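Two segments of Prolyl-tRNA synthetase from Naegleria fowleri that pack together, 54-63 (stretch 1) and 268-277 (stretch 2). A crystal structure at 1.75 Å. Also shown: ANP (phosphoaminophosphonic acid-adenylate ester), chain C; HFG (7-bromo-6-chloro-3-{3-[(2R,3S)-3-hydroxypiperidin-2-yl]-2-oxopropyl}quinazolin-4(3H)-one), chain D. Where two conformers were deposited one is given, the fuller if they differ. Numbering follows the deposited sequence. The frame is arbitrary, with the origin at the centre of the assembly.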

ATOM      1  N   VAL A  54      -4.145  -8.919   8.176  1.00 16.95           N
ATOM      2  CA  VAL A  54      -3.682 -10.146   7.530  1.00 18.32           C
ATOM      3  C   VAL A  54      -2.964  -9.817   6.227  1.00 19.28           C
ATOM      4  O   VAL A  54      -1.887 -10.351   5.935  1.00 20.20           O
ATOM      5  CB  VAL A  54      -4.857 -11.111   7.289  1.00 17.61           C
ATOM      6  CG1 VAL A  54      -4.352 -12.387   6.575  1.00 20.36           C
ATOM      7  CG2 VAL A  54      -5.509 -11.507   8.600  1.00 18.10           C
ATOM      8  N   TRP A  55      -3.556  -8.944   5.412  1.00 18.61           N
ATOM      9  CA  TRP A  55      -2.927  -8.621   4.134  1.00 20.13           C
ATOM     10  C   TRP A  55      -1.617  -7.865   4.342  1.00 16.10           C
ATOM     11  O   TRP A  55      -0.630  -8.124   3.646  1.00 17.15           O
ATOM     12  CB  TRP A  55      -3.892  -7.824   3.259  1.00 17.55           C
ATOM     13  CG  TRP A  55      -3.402  -7.593   1.858  1.00 19.07           C
ATOM     14  CD1 TRP A  55      -3.203  -6.378   1.247  1.00 21.66           C
ATOM     15  CD2 TRP A  55      -3.049  -8.594   0.886  1.00 18.18           C
ATOM     16  NE1 TRP A  55      -2.762  -6.572  -0.048  1.00 22.66           N
ATOM     17  CE2 TRP A  55      -2.650  -7.916  -0.289  1.00 19.34           C
ATOM     18  CE3 TRP A  55      -3.030  -9.997   0.896  1.00 18.72           C
ATOM     19  CZ2 TRP A  55      -2.231  -8.595  -1.440  1.00 19.88           C
ATOM     20  CZ3 TRP A  55      -2.617 -10.671  -0.253  1.00 21.36           C
ATOM     21  CH2 TRP A  55      -2.223  -9.967  -1.403  1.00 19.80           C
ATOM     22  N   GLU A  56      -1.570  -6.961   5.324  1.00 17.41           N
ATOM     23  CA  GLU A  56      -0.304  -6.295   5.633  1.00 17.63           C
ATOM     24  C   GLU A  56       0.764  -7.298   6.054  1.00 18.13           C
ATOM     25  O   GLU A  56       1.950  -7.105   5.758  1.00 19.10           O
ATOM     26  CB  GLU A  56      -0.504  -5.251   6.733  1.00 17.86           C
ATOM     27  CG  GLU A  56      -1.306  -4.057   6.285  1.00 21.21           C
ATOM     28  CD  GLU A  56      -1.423  -3.020   7.385  1.00 30.22           C
ATOM     29  OE1 GLU A  56      -1.399  -3.409   8.571  1.00 34.57           O
ATOM     30  OE2 GLU A  56      -1.529  -1.827   7.064  1.00 26.39           O
ATOM     31  N   SER A  57       0.361  -8.352   6.775  1.00 20.00           N
ATOM     32  CA  SER A  57       1.295  -9.386   7.211  1.00 20.10           C
ATOM     33  C   SER A  57       1.846 -10.153   6.020  1.00 18.97           C
ATOM     34  O   SER A  57       3.044 -10.452   5.959  1.00 19.72           O
ATOM     35  CB  SER A  57       0.609 -10.342   8.184  1.00 20.70           C
ATOM     36  OG  SER A  57       0.307  -9.712   9.428  1.00 22.53           O
ATOM     37  N   VAL A  58       0.985 -10.454   5.059  1.00 17.03           N
ATOM     38  CA  VAL A  58       1.434 -11.090   3.824  1.00 17.32           C
ATOM     39  C   VAL A  58       2.416 -10.184   3.099  1.00 19.16           C
ATOM     40  O   VAL A  58       3.478 -10.632   2.648  1.00 21.90           O
ATOM     41  CB  VAL A  58       0.225 -11.446   2.945  1.00 19.45           C
ATOM     42  CG1 VAL A  58       0.689 -11.899   1.553  1.00 21.89           C
ATOM     43  CG2 VAL A  58      -0.575 -12.546   3.628  1.00 19.08           C
ATOM     44  N   GLN A  59       2.080  -8.886   2.990  1.00 18.51           N
ATOM     45  CA  GLN A  59       2.956  -7.919   2.325  0.58 22.77           C
ATOM     46  C   GLN A  59       4.338  -7.907   2.964  1.00 24.68           C
ATOM     47  O   GLN A  59       5.363  -7.939   2.276  1.00 21.25           O
ATOM     48  CB  GLN A  59       2.347  -6.504   2.386  0.58 17.58           C
ATOM     49  CG  GLN A  59       0.998  -6.294   1.667  0.58 20.87           C
ATOM     50  CD  GLN A  59       0.454  -4.845   1.743  0.58 24.14           C
ATOM     51  OE1 GLN A  59       0.547  -4.160   2.779  0.58 25.43           O
ATOM     52  NE2 GLN A  59      -0.134  -4.387   0.641  0.58 19.96           N
ATOM     53  N   LYS A  60       4.377  -7.831   4.295  1.00 20.16           N
ATOM     54  CA  LYS A  60       5.653  -7.719   4.988  1.00 22.07           C
ATOM     55  C   LYS A  60       6.529  -8.932   4.715  1.00 22.40           C
ATOM     56  O   LYS A  60       7.726  -8.800   4.423  1.00 22.27           O
ATOM     57  CB  LYS A  60       5.409  -7.552   6.489  1.00 25.45           C
ATOM     58  CG  LYS A  60       6.674  -7.561   7.328  1.00 41.93           C
ATOM     59  CD  LYS A  60       6.349  -7.506   8.813  1.00 44.11           C
ATOM     60  CE  LYS A  60       7.612  -7.456   9.645  1.00 51.14           C
ATOM     61  NZ  LYS A  60       7.354  -6.763  10.931  1.00 59.66           N
ATOM     62  N   PHE A  61       5.941 -10.127   4.817  1.00 21.53           N
ATOM     63  CA  PHE A  61       6.672 -11.359   4.553  1.00 19.38           C
ATOM     64  C   PHE A  61       7.132 -11.429   3.100  1.00 23.45           C
ATOM     65  O   PHE A  61       8.305 -11.706   2.822  1.00 21.42           O
ATOM     66  CB  PHE A  61       5.790 -12.558   4.884  1.00 18.99           C
ATOM     67  CG  PHE A  61       6.379 -13.882   4.477  1.00 21.86           C
ATOM     68  CD1 PHE A  61       7.378 -14.475   5.231  1.00 24.49           C
ATOM     69  CD2 PHE A  61       5.921 -14.537   3.346  1.00 24.44           C
ATOM     70  CE1 PHE A  61       7.908 -15.716   4.867  1.00 24.99           C
ATOM     71  CE2 PHE A  61       6.440 -15.777   2.968  1.00 24.28           C
ATOM     72  CZ  PHE A  61       7.441 -16.364   3.732  1.00 26.45           C
ATOM     73  N   PHE A  62       6.213 -11.198   2.159  1.00 18.93           N
ATOM     74  CA  PHE A  62       6.551 -11.369   0.748  1.00 17.84           C
ATOM     75  C   PHE A  62       7.589 -10.344   0.306  1.00 19.12           C
ATOM     76  O   PHE A  62       8.543 -10.691  -0.394  1.00 20.81           O
ATOM     77  CB  PHE A  62       5.283 -11.276  -0.110  1.00 17.87           C
ATOM     78  CG  PHE A  62       5.476 -11.713  -1.544  1.00 18.15           C
ATOM     79  CD1 PHE A  62       5.529 -13.061  -1.868  1.00 21.03           C
ATOM     80  CD2 PHE A  62       5.570 -10.775  -2.564  1.00 20.04           C
ATOM     81  CE1 PHE A  62       5.698 -13.474  -3.187  1.00 22.20           C
ATOM     82  CE2 PHE A  62       5.731 -11.181  -3.894  1.00 18.28           C
ATOM     83  CZ  PHE A  62       5.792 -12.524  -4.197  1.00 16.61           C
ATOM     84  N   ASP A  63       7.423  -9.081   0.722  1.00 16.27           N
ATOM     85  CA  ASP A  63       8.399  -8.039   0.417  1.00 16.94           C
ATOM     86  C   ASP A  63       9.791  -8.437   0.876  1.00 18.78           C
ATOM     87  O   ASP A  63      10.777  -8.230   0.159  1.00 19.72           O
ATOM     88  CB  ASP A  63       8.009  -6.717   1.094  1.00 18.94           C
ATOM     89  CG  ASP A  63       7.215  -5.783   0.184  1.00 24.23           C
ATOM     90  OD1 ASP A  63       6.993  -6.122  -0.987  1.00 28.25           O
ATOM     91  OD2 ASP A  63       6.807  -4.707   0.669  1.00 30.61           O
ATOM     92  N   SER A 268       5.639 -12.987 -15.299  1.00 22.26           N
ATOM     93  CA  SER A 268       4.832 -12.184 -14.380  1.00 17.88           C
ATOM     94  C   SER A 268       4.130 -13.120 -13.407  1.00 20.03           C
ATOM     95  O   SER A 268       3.959 -14.310 -13.675  1.00 20.36           O
ATOM     96  CB  SER A 268       3.826 -11.275 -15.118  1.00 20.86           C
ATOM     97  OG  SER A 268       2.819 -12.030 -15.765  1.00 22.76           O
ATOM     98  N   TRP A 269       3.746 -12.583 -12.248  1.00 19.02           N
ATOM     99  CA  TRP A 269       3.238 -13.425 -11.175  1.00 19.61           C
ATOM    100  C   TRP A 269       2.414 -12.556 -10.235  1.00 16.10           C
ATOM    101  O   TRP A 269       2.753 -11.394 -10.013  1.00 17.43           O
ATOM    102  CB  TRP A 269       4.379 -14.132 -10.412  1.00 21.32           C
ATOM    103  CG  TRP A 269       5.766 -13.463 -10.511  1.00 22.15           C
ATOM    104  CD1 TRP A 269       6.703 -13.642 -11.500  1.00 18.79           C
ATOM    105  CD2 TRP A 269       6.359 -12.544  -9.565  1.00 18.39           C
ATOM    106  NE1 TRP A 269       7.831 -12.887 -11.235  1.00 20.65           N
ATOM    107  CE2 TRP A 269       7.647 -12.206 -10.056  1.00 20.58           C
ATOM    108  CE3 TRP A 269       5.929 -11.990  -8.352  1.00 18.28           C
ATOM    109  CZ2 TRP A 269       8.505 -11.331  -9.380  1.00 21.13           C
ATOM    110  CZ3 TRP A 269       6.792 -11.103  -7.675  1.00 19.60           C
ATOM    111  CH2 TRP A 269       8.060 -10.785  -8.198  1.00 19.23           C
ATOM    112  N   GLY A 270       1.323 -13.108  -9.715  1.00 18.11           N
ATOM    113  CA  GLY A 270       0.458 -12.334  -8.837  1.00 15.74           C
ATOM    114  C   GLY A 270      -0.189 -13.178  -7.763  1.00 18.50           C
ATOM    115  O   GLY A 270      -0.468 -14.366  -7.956  1.00 18.97           O
ATOM    116  N   LEU A 271      -0.483 -12.528  -6.636  1.00 17.11           N
ATOM    117  CA  LEU A 271      -1.116 -13.118  -5.460  1.00 16.45           C
ATOM    118  C   LEU A 271      -2.034 -12.043  -4.889  1.00 16.66           C
ATOM    119  O   LEU A 271      -1.602 -10.895  -4.772  1.00 16.44           O
ATOM    120  CB  LEU A 271      -0.053 -13.517  -4.422  1.00 16.66           C
ATOM    121  CG  LEU A 271      -0.509 -14.146  -3.105  1.00 21.93           C
ATOM    122  CD1 LEU A 271      -0.762 -15.626  -3.310  1.00 22.00           C
ATOM    123  CD2 LEU A 271       0.528 -13.911  -2.011  1.00 22.31           C
ATOM    124  N   SER A 272      -3.282 -12.395  -4.538  1.00 16.33           N
ATOM    125  CA  SER A 272      -4.292 -11.385  -4.177  1.00 16.93           C
ATOM    126  C   SER A 272      -4.893 -11.633  -2.794  1.00 18.00           C
ATOM    127  O   SER A 272      -4.601 -12.628  -2.121  1.00 18.36           O
ATOM    128  CB  SER A 272      -5.432 -11.373  -5.197  1.00 16.88           C
ATOM    129  OG  SER A 272      -6.325 -12.445  -4.928  1.00 19.28           O
ATOM    130  N   THR A 273      -5.815 -10.737  -2.417  1.00 17.16           N
ATOM    131  CA  THR A 273      -6.602 -10.873  -1.197  1.00 18.74           C
ATOM    132  C   THR A 273      -7.563 -12.063  -1.237  1.00 16.96           C
ATOM    133  O   THR A 273      -8.241 -12.319  -0.237  1.00 17.32           O
ATOM    134  CB  THR A 273      -7.356  -9.565  -0.914  1.00 18.53           C
ATOM    135  OG1 THR A 273      -7.895  -9.009  -2.129  1.00 15.79           O
ATOM    136  CG2 THR A 273      -6.393  -8.545  -0.262  1.00 16.69           C
ATOM    137  N   ARG A 274      -7.622 -12.795  -2.352  1.00 13.52           N
ATOM    138  CA  ARG A 274      -8.248 -14.114  -2.346  1.00 14.08           C
ATOM    139  C   ARG A 274      -7.675 -14.990  -1.234  1.00 18.62           C
ATOM    140  O   ARG A 274      -8.397 -15.808  -0.646  1.00 20.21           O
ATOM    141  CB  ARG A 274      -8.059 -14.769  -3.727  1.00 13.71           C
ATOM    142  CG  ARG A 274      -8.366 -16.257  -3.776  1.00 16.45           C
ATOM    143  CD  ARG A 274      -8.317 -16.768  -5.221  1.00 17.19           C
ATOM    144  NE  ARG A 274      -9.363 -16.166  -6.035  1.00 18.95           N
ATOM    145  CZ  ARG A 274      -9.584 -16.482  -7.298  1.00 25.06           C
ATOM    146  NH1 ARG A 274      -8.841 -17.423  -7.885  1.00 25.86           N
ATOM    147  NH2 ARG A 274     -10.556 -15.870  -7.965  1.00 24.01           N
ATOM    148  N   THR A 275      -6.388 -14.821  -0.932  1.00 16.22           N
ATOM    149  CA  THR A 275      -5.736 -15.539   0.165  1.00 16.80           C
ATOM    150  C   THR A 275      -6.552 -15.497   1.447  1.00 18.91           C
ATOM    151  O   THR A 275      -6.660 -16.506   2.156  1.00 19.26           O
ATOM    152  CB  THR A 275      -4.352 -14.938   0.441  1.00 16.10           C
ATOM    153  OG1 THR A 275      -4.457 -13.510   0.551  1.00 19.49           O
ATOM    154  CG2 THR A 275      -3.392 -15.285  -0.676  1.00 17.48           C
ATOM    155  N   LEU A 276      -7.113 -14.330   1.772  1.00 17.58           N
ATOM    156  CA  LEU A 276      -7.877 -14.190   3.010  1.00 16.13           C
ATOM    157  C   LEU A 276      -9.130 -15.059   2.980  1.00 19.63           C
ATOM    158  O   LEU A 276      -9.514 -15.647   3.997  1.00 18.48           O
ATOM    159  CB  LEU A 276      -8.261 -12.727   3.241  1.00 20.25           C
ATOM    160  CG  LEU A 276      -7.248 -11.845   3.984  1.00 24.16           C
ATOM    161  CD1 LEU A 276      -5.954 -11.747   3.215  1.00 22.56           C
ATOM    162  CD2 LEU A 276      -7.826 -10.468   4.208  1.00 26.34           C
ATOM    163  N   GLY A 277      -9.798 -15.123   1.825  1.00 18.33           N
ATOM    164  CA  GLY A 277     -10.985 -15.958   1.711  1.00 15.84           C
ATOM    165  C   GLY A 277     -10.672 -17.430   1.887  1.00 17.90           C
ATOM    166  O   GLY A 277     -11.398 -18.155   2.573  1.00 20.05           O
TER
HETATM  167  PG  ANP C 601      -9.838 -16.680 -12.066  1.00 44.96           P
HETATM  168  O1G ANP C 601     -10.317 -17.878 -12.741  1.00 48.39           O
HETATM  169  O2G ANP C 601     -10.691 -15.445 -12.581  1.00 37.08           O
HETATM  170  O3G ANP C 601     -10.028 -16.932 -10.521  1.00 52.93           O
HETATM  171  PB  ANP C 601      -7.486 -15.294 -13.304  1.00 37.32           P
HETATM  172  O1B ANP C 601      -6.829 -15.902 -14.451  1.00 38.66           O
HETATM  173  O2B ANP C 601      -8.511 -14.228 -13.799  1.00 31.96           O
HETATM  174  N3B ANP C 601      -8.244 -16.396 -12.345  1.00 46.77           N
HETATM  175  PA  ANP C 601      -5.097 -13.809 -12.627  1.00 26.46           P
HETATM  176  O1A ANP C 601      -4.032 -14.687 -13.155  1.00 32.74           O
HETATM  177  O2A ANP C 601      -5.381 -12.690 -13.575  1.00 26.06           O
HETATM  178  O3A ANP C 601      -6.458 -14.590 -12.380  1.00 31.43           O
HETATM  179  O5' ANP C 601      -4.818 -13.165 -11.178  1.00 29.10           O
HETATM  180  C5' ANP C 601      -3.763 -13.504 -10.248  1.00 25.80           C
HETATM  181  C4' ANP C 601      -4.421 -14.070  -9.017  1.00 31.92           C
HETATM  182  O4' ANP C 601      -5.360 -13.112  -8.479  1.00 24.98           O
HETATM  183  C3' ANP C 601      -5.255 -15.310  -9.300  1.00 35.76           C
HETATM  184  O3' ANP C 601      -4.441 -16.476  -9.283  1.00 47.43           O
HETATM  185  C2' ANP C 601      -6.272 -15.299  -8.158  1.00 28.95           C
HETATM  186  O2' ANP C 601      -5.765 -16.010  -7.036  1.00 29.21           O
HETATM  187  C1' ANP C 601      -6.447 -13.794  -7.873  1.00 20.67           C
HETATM  188  N9  ANP C 601      -7.687 -13.237  -8.397  1.00 24.31           N
HETATM  189  C8  ANP C 601      -8.122 -13.258  -9.697  1.00 21.83           C
HETATM  190  N7  ANP C 601      -9.279 -12.673  -9.887  1.00 23.11           N
HETATM  191  C5  ANP C 601      -9.633 -12.231  -8.618  1.00 21.25           C
HETATM  192  C6  ANP C 601     -10.756 -11.534  -8.138  1.00 22.18           C
HETATM  193  N6  ANP C 601     -11.748 -11.089  -8.914  1.00 20.37           N
HETATM  194  N1  ANP C 601     -10.814 -11.280  -6.811  1.00 19.74           N
HETATM  195  C2  ANP C 601      -9.800 -11.676  -6.036  1.00 19.60           C
HETATM  196  N3  ANP C 601      -8.684 -12.322  -6.379  1.00 19.85           N
HETATM  197  C4  ANP C 601      -8.663 -12.576  -7.691  1.00 20.06           C
HETATM  198  O4' HFG D 602      -3.642 -10.726 -15.237  1.00 20.28           O
HETATM  199  C21 HFG D 602      -3.371 -11.708 -15.896  1.00 24.81           C
HETATM  200  C3' HFG D 602      -1.956 -12.226 -16.013  1.00 20.55           C
HETATM  201  C2' HFG D 602      -1.022 -11.887 -14.844  1.00 20.83           C
HETATM  202  N1' HFG D 602      -0.738 -10.449 -14.748  1.00 17.42           N
HETATM  203  C6' HFG D 602       0.271 -10.156 -13.723  1.00 16.82           C
HETATM  204  C5' HFG D 602      -0.156 -10.627 -12.359  1.00 18.02           C
HETATM  205  C4' HFG D 602      -0.532 -12.111 -12.397  1.00 17.85           C
HETATM  206  C39 HFG D 602      -1.543 -12.386 -13.496  1.00 16.99           C
HETATM  207  O7' HFG D 602      -1.809 -13.791 -13.563  1.00 18.66           O
HETATM  208  C1' HFG D 602      -4.456 -12.472 -16.670  1.00 20.25           C
HETATM  209  N3  HFG D 602      -5.626 -11.639 -16.936  1.00 19.80           N
HETATM  210  C4  HFG D 602      -5.485 -10.597 -17.843  1.00 16.95           C
HETATM  211  O11 HFG D 602      -4.436 -10.411 -18.433  1.00 22.03           O
HETATM  212  C10 HFG D 602      -6.682  -9.755 -17.967  1.00 22.33           C
HETATM  213  C5  HFG D 602      -6.693  -8.678 -18.851  1.00 20.51           C
HETATM  214  C2  HFG D 602      -6.789 -11.845 -16.244  1.00 22.25           C
HETATM  215  N1  HFG D 602      -7.850 -11.123 -16.311  1.00 23.99           N
HETATM  216  C9  HFG D 602      -7.803 -10.033 -17.181  1.00 23.05           C
HETATM  217  C8  HFG D 602      -8.915  -9.193 -17.241  1.00 22.26           C
HETATM  218  C7  HFG D 602      -8.897  -8.110 -18.105  1.00 23.39           C
HETATM  219 BR1  HFG D 602     -10.379  -6.932 -18.084  1.00 38.31          BR
HETATM  220  C6  HFG D 602      -7.813  -7.873 -18.924  1.00 21.53           C
HETATM  221 CL1  HFG D 602      -7.842  -6.596 -20.103  1.00 29.18          CL

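Residues 54-63 form one run of a longer helix, and it packs against a segment that changes character along its length: strand through residues 268-272, a turn at Thr273, then the start of a helix. Helix and strand run roughly antiparallel, their axes 152° apart in direction and 11.0 Å apart at closest approach. That spacing is bridged by side chains, and no hydrogen bond crosses between the stretches. The backbones come nearer at the turn, where the CA atoms of Trp55 and Thr273 are 6.9 Å apart. Together the two surfaces bury 406 Å².

Trp55 dominates the contact. Its CA-to-CB bond points sideways, but with chi1 in the t well the indole reaches across to the point where strand gives way to helix. Thr273 CG2 sits over one face of the Trp55 indole, 3.7 Å from the centroid of its five-membered ring and 17° off the ring normal, a CH-pi contact in which a methyl group meets the electron-rich pyrrole portion. The far rim of the six-membered ring approaches backbone oxygens: Trp55 CH2 lies 3.5 Å from Leu271 O, near the ring plane, and Trp55 CZ3 lies 3.4 Å from Ser272 O. Aromatic C-H groups carry a slight positive charge, so the neighbourhood of carbonyl oxygens is electrostatically reasonable.

The turn that receives the indole is braced internally. Arg274 N donates to Ser272 OG at 2.9 Å, a capping bond, while Thr275 OG1 donates to Ser272 O at 2.8 Å. Ser272 OG also donates to ANP N3 at 2.8 Å, so the same hydroxyl serves both the cap and the adenine of the bound nucleotide analogue, on a side chain whose CA-to-CB bond points away from the helix.

Leu271 and Leu276 supply the largest areas after Trp55, 58 and 57 Å² respectively. Both direct CB toward the helix, and their contacts there are largely apolar. Leu271 CD2 meets Val58 CG1 at 4.1 Å. On the helical side of the turn, Leu276 CD1 lies 3.8 Å from Val54 CG1 and 4.1 Å from Trp55 CE3, joining the valine to the indole in one hydrophobic patch. Val54, Val58 and Phe62 recur at intervals of four residues, close to one helical turn, which places them along the same side of the helix. Phe62 extends the row toward the strand: its CZ touches Trp269 CZ3 at 3.9 Å, with the tryptophan atom at the edge of the phenylalanine ring.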